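Local coordinates for HTH hxlR-type domain-containing protein (Enterococcus faecalis, PDB 1Z7U) that probably binds DNA through a winged helix-turn-helix domain of the HxlR type and acts as a putative MarR-family transcriptional regulator, at the interface of chains A and B. Sequence-based numbering; all coordinates share one arbitrary frame. Chains: chain A/B, hypothetical protein EF0647.

The interface of chains A and B. Residues chain A 15, 18, 63, 65, 85, 88-89; chain B 99, 103.
B:Trp99, on helix 84-109 of chain B, pushes its indole into a pocket of chain A and loses 113 Å² of surface there. Its NE1 donates a hydrogen bond of 2.8 Å to the backbone O of A:Glu85, in the first turn of helix 84-110. The bond is bent, 139° at the hydrogen; the donor stands above the carbonyl plane, and the oxygen is tilted from the indole plane. It pairs the ring's polar N-H with a main-chain acceptor and probably helps set the indole's orientation. A:Leu89 crosses one face at about a right angle, its CB 4.0 Å from the five-membered ring's centroid and CD2 over the middle of the indole. Carboxylate OE1 of A:Glu85 lies on the opposite side of the ring plane, just beyond the NE1-CD1 rim and 3.3 Å from NE1. On the six-membered ring, A:Ala15 CB meets CE3 at 3.9 Å, and A:Thr18 OG1 and CG2 meet CZ3. A chi1 of 71° puts OG1 between backbone N and carbonyl carbon; its 2.7 Å bond to A:Ala15 O, in the carbonyl plane, holds the methyl CG2 where it bridges B:Trp99 and B:Phe103, over the latter's face toward the rim. One turn along, B:Phe103 sets CE1 3.5 Å from A:Asp63 O, its ring at 85° to the A:Asp63 carboxylate. Repeated by the two-fold, this patch packs one subunit's C-terminal helix against the other's N-terminal helix, helix 50-63 end and C-terminal helix start, probably helping space the DNA-binding domains if this dimer is functional.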
loop_
_atom_site.group_PDB
_atom_site.type_symbol
_atom_site.label_atom_id
_atom_site.label_comp_id
_atom_site.label_asym_id
_atom_site.label_seq_id
_atom_site.Cartn_x
_atom_site.Cartn_y
_atom_site.Cartn_z
ATOM N N ALA A 15 0.331 4.943 -7.427
ATOM C CA ALA A 15 0.426 5.484 -6.073
ATOM C C ALA A 15 1.802 5.223 -5.439
ATOM O O ALA A 15 2.419 6.143 -4.901
ATOM C CB ALA A 15 -0.707 4.931 -5.199
ATOM N N THR A 18 4.899 7.317 -6.591
ATOM C CA THR A 18 5.060 8.668 -6.018
ATOM C C THR A 18 5.821 8.684 -4.669
ATOM O O THR A 18 6.222 9.758 -4.189
ATOM C CB THR A 18 3.703 9.396 -5.842
ATOM O OG1 THR A 18 2.954 8.800 -4.768
ATOM C CG2 THR A 18 2.904 9.348 -7.118
ATOM N N ASP A 63 4.088 15.789 -7.612
ATOM C CA ASP A 63 3.124 14.707 -7.500
ATOM C C ASP A 63 1.937 15.069 -6.620
ATOM O O ASP A 63 0.950 14.331 -6.594
ATOM C CB ASP A 63 3.810 13.431 -6.980
ATOM C CG ASP A 63 4.732 12.809 -8.011
ATOM O OD1 ASP A 63 4.632 13.189 -9.197
ATOM O OD2 ASP A 63 5.560 11.944 -7.652
ATOM N N LEU A 65 2.106 15.817 -3.159
ATOM C CA LEU A 65 2.195 15.250 -1.808
ATOM C C LEU A 65 2.714 16.261 -0.797
ATOM O O LEU A 65 2.412 16.172 0.385
ATOM C CB LEU A 65 3.122 14.036 -1.798
ATOM C CG LEU A 65 2.759 12.784 -2.577
ATOM C CD1 LEU A 65 3.977 11.881 -2.629
ATOM C CD2 LEU A 65 1.604 12.104 -1.892
ATOM N N GLU A 85 -3.727 15.252 0.223
ATOM C CA GLU A 85 -3.402 13.956 -0.396
ATOM C C GLU A 85 -2.134 13.345 0.192
ATOM O O GLU A 85 -2.010 12.128 0.259
ATOM C CB GLU A 85 -3.284 14.062 -1.924
ATOM C CG GLU A 85 -4.568 14.445 -2.655
ATOM C CD GLU A 85 -5.728 13.476 -2.434
ATOM O OE1 GLU A 85 -5.502 12.292 -2.106
ATOM O OE2 GLU A 85 -6.897 13.902 -2.608
ATOM N N ALA A 88 -3.324 11.765 3.306
ATOM C CA ALA A 88 -4.095 10.584 2.941
ATOM C C ALA A 88 -3.186 9.400 2.580
ATOM O O ALA A 88 -3.468 8.279 2.986
ATOM C CB ALA A 88 -5.085 10.887 1.802
ATOM N N LEU A 89 -2.095 9.654 1.844
ATOM C CA LEU A 89 -1.151 8.583 1.472
ATOM C C LEU A 89 -0.367 8.105 2.689
ATOM O O LEU A 89 -0.136 6.904 2.865
ATOM C CB LEU A 89 -0.202 9.023 0.360
ATOM C CG LEU A 89 0.745 7.969 -0.257
ATOM C CD1 LEU A 89 0.030 6.705 -0.758
ATOM C CD2 LEU A 89 1.493 8.611 -1.407
ATOM N N TRP B 99 -5.825 6.445 -3.915
ATOM C CA TRP B 99 -4.857 7.487 -4.070
ATOM C C TRP B 99 -4.305 7.496 -5.499
ATOM O O TRP B 99 -4.232 8.547 -6.117
ATOM C CB TRP B 99 -3.749 7.348 -3.007
ATOM C CG TRP B 99 -3.096 8.630 -2.830
ATOM C CD1 TRP B 99 -3.390 9.599 -1.871
ATOM C CD2 TRP B 99 -2.088 9.185 -3.677
ATOM N NE1 TRP B 99 -2.591 10.696 -2.084
ATOM C CE2 TRP B 99 -1.790 10.471 -3.184
ATOM C CE3 TRP B 99 -1.383 8.707 -4.789
ATOM C CZ2 TRP B 99 -0.828 11.296 -3.788
ATOM C CZ3 TRP B 99 -0.434 9.520 -5.375
ATOM C CH2 TRP B 99 -0.170 10.800 -4.881
ATOM N N PHE B 103 -4.838 10.490 -8.440
ATOM C CA PHE B 103 -3.624 10.976 -9.067
ATOM C C PHE B 103 -3.712 10.880 -10.595
ATOM O O PHE B 103 -3.452 11.868 -11.290
ATOM C CB PHE B 103 -2.440 10.179 -8.514
ATOM C CG PHE B 103 -1.104 10.561 -9.094
ATOM C CD1 PHE B 103 -0.472 11.746 -8.713
ATOM C CD2 PHE B 103 -0.458 9.721 -9.996
ATOM C CE1 PHE B 103 0.760 12.097 -9.235
ATOM C CE2 PHE B 103 0.789 10.070 -10.531
ATOM C CZ PHE B 103 1.399 11.258 -10.138
#